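Local coordinates for uncharacterized protein (Leptotrichia buccalis, PDB 3T8K) that is of unknown function but folds as a stack of ankyrin-like alpha-hairpin repeats, a scaffold that in other proteins commonly mediates protein-protein binding, at residues Ser11-Gly17 with Asp44-Asn49. Residue numbers count along the deposited sequence, not the author numbering.
Sequences SAAAMLG and DVLRNN
Two successive ankyrin-like repeats meet here through their first helices. S11-L16 makes up nearly all of helix 10-16, G17 being the first residue to leave helical phi/psi (-94/-173). D44 and V45 belong to helix 41-45, and a type I turn from V45 to N48, with N48 N donating a hydrogen bond to V45 O (2.9 Å), leads into an extended N48 (-63/120). The backbones come closest at M15 and N48, CA to CA 4.4 Å, where N48 CA makes a CH...O contact of 3.2 Å to M15 O.

N48 (chi1 t) reaches into the C-terminal end of helix 10-16: its ND2 donates to A14 O (2.9 Å) and G17 O (3.1 Å), tying down carbonyls of the helix end and following turn. Water 1 donates to M15 O (2.7 Å) and accepts from N49 N (2.9 Å). A14 CB packs on V45 CG2 (3.7 Å), and the V45 side chain also touches helix 51-63. M15, a selenomethionine (chi1 t, chi2 t, chi3 p), lays SE over one face of the R47 guanidinium, 3.8 Å from NE; L16 of the second subunit packs on M15. At the segment's N-terminal end, S11 (chi1 t) donates from OG to D44 OD2 (2.5 Å).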
loop_
_atom_site.group_PDB
_atom_site.type_symbol
_atom_site.label_atom_id
_atom_site.label_comp_id
_atom_site.label_asym_id
_atom_site.label_seq_id
_atom_site.Cartn_x
_atom_site.Cartn_y
_atom_site.Cartn_z
ATOM N N SER A 11 12.269 13.308 -3.598
ATOM C CA SER A 11 11.481 12.069 -3.619
ATOM C C SER A 11 11.197 11.508 -2.220
ATOM O O SER A 11 10.054 11.130 -1.910
ATOM C CB SER A 11 12.186 11.009 -4.474
ATOM O OG SER A 11 11.507 9.757 -4.390
ATOM N N ALA A 12 12.227 11.432 -1.378
ATOM C CA ALA A 12 12.048 10.931 -0.012
ATOM C C ALA A 12 11.142 11.844 0.824
ATOM O O ALA A 12 10.252 11.367 1.534
ATOM C CB ALA A 12 13.400 10.748 0.667
ATOM N N ALA A 13 11.382 13.155 0.742
ATOM C CA ALA A 13 10.574 14.130 1.463
ATOM C C ALA A 13 9.124 14.041 1.013
ATOM O O ALA A 13 8.200 14.136 1.832
ATOM C CB ALA A 13 11.122 15.546 1.241
ATOM N N ALA A 14 8.927 13.849 -0.292
ATOM C CA ALA A 14 7.589 13.834 -0.883
ATOM C C ALA A 14 6.778 12.651 -0.388
ATOM O O ALA A 14 5.557 12.748 -0.224
ATOM C CB ALA A 14 7.680 13.780 -2.388
HETATM N N MSE A 15 7.453 11.530 -0.168
HETATM C CA MSE A 15 6.757 10.310 0.225
HETATM C C MSE A 15 6.574 10.162 1.732
HETATM O O MSE A 15 5.626 9.517 2.188
HETATM C CB MSE A 15 7.498 9.092 -0.330
HETATM C CG MSE A 15 6.754 7.795 -0.099
HETATM SE SE MSE A 15 7.295 6.519 -1.443
HETATM C CE MSE A 15 9.194 6.600 -1.188
ATOM N N LEU A 16 7.483 10.747 2.505
ATOM C CA LEU A 16 7.532 10.502 3.946
ATOM C C LEU A 16 7.221 11.718 4.830
ATOM O O LEU A 16 6.722 11.573 5.946
ATOM C CB LEU A 16 8.907 9.941 4.322
ATOM C CG LEU A 16 9.299 8.668 3.570
ATOM C CD1 LEU A 16 10.791 8.353 3.743
ATOM C CD2 LEU A 16 8.434 7.496 4.035
ATOM N N GLY A 17 7.529 12.912 4.342
ATOM C CA GLY A 17 7.437 14.090 5.184
ATOM C C GLY A 17 6.139 14.869 5.115
ATOM O O GLY A 17 5.165 14.463 4.497
ATOM N N ASP A 44 5.586 9.113 -6.190
ATOM C CA ASP A 44 6.070 9.066 -4.806
ATOM C C ASP A 44 5.154 9.827 -3.845
ATOM O O ASP A 44 4.836 9.349 -2.749
ATOM C CB ASP A 44 7.480 9.658 -4.709
ATOM C CG ASP A 44 8.502 8.889 -5.533
ATOM O OD1 ASP A 44 8.284 7.691 -5.802
ATOM O OD2 ASP A 44 9.531 9.489 -5.908
ATOM N N VAL A 45 4.743 11.027 -4.246
ATOM C CA VAL A 45 3.833 11.819 -3.428
ATOM C C VAL A 45 2.568 11.043 -3.054
ATOM O O VAL A 45 2.120 11.066 -1.906
ATOM C CB VAL A 45 3.401 13.084 -4.161
ATOM C CG1 VAL A 45 2.419 13.879 -3.319
ATOM C CG2 VAL A 45 4.631 13.943 -4.489
ATOM N N LEU A 46 1.982 10.373 -4.035
ATOM C CA LEU A 46 0.707 9.708 -3.814
ATOM C C LEU A 46 0.831 8.574 -2.805
ATOM O O LEU A 46 -0.175 8.093 -2.265
ATOM C CB LEU A 46 0.135 9.208 -5.138
ATOM C CG LEU A 46 -0.286 10.372 -6.031
ATOM C CD1 LEU A 46 -0.510 9.907 -7.464
ATOM C CD2 LEU A 46 -1.519 11.069 -5.465
ATOM N N ARG A 47 2.064 8.165 -2.536
ATOM C CA ARG A 47 2.315 7.083 -1.594
ATOM C C ARG A 47 2.515 7.581 -0.169
ATOM O O ARG A 47 2.653 6.788 0.767
ATOM C CB ARG A 47 3.490 6.225 -2.066
ATOM C CG ARG A 47 3.148 5.437 -3.322
ATOM C CD ARG A 47 4.295 4.581 -3.803
ATOM N NE ARG A 47 5.306 5.383 -4.482
ATOM C CZ ARG A 47 6.368 4.881 -5.108
ATOM N NH1 ARG A 47 6.561 3.568 -5.145
ATOM N NH2 ARG A 47 7.235 5.693 -5.700
ATOM N N ASN A 48 2.507 8.898 -0.001
ATOM C CA ASN A 48 2.553 9.486 1.333
ATOM C C ASN A 48 1.308 9.088 2.142
ATOM O O ASN A 48 0.173 9.388 1.749
ATOM C CB ASN A 48 2.664 11.009 1.224
ATOM C CG ASN A 48 3.210 11.655 2.481
ATOM O OD1 ASN A 48 2.779 11.346 3.595
ATOM N ND2 ASN A 48 4.163 12.575 2.306
ATOM N N ASN A 49 1.530 8.421 3.273
ATOM C CA ASN A 49 0.443 8.034 4.180
ATOM C C ASN A 49 -0.248 9.194 4.911
ATOM O O ASN A 49 -1.263 8.996 5.595
ATOM C CB ASN A 49 0.965 7.041 5.221
ATOM C CG ASN A 49 1.437 5.742 4.600
ATOM O OD1 ASN A 49 0.775 5.185 3.723
ATOM N ND2 ASN A 49 2.593 5.255 5.045
HETATM O O HOH W 1 4.325 8.098 4.050
HETATM O O HOH W 2 3.963 11.229 5.979
#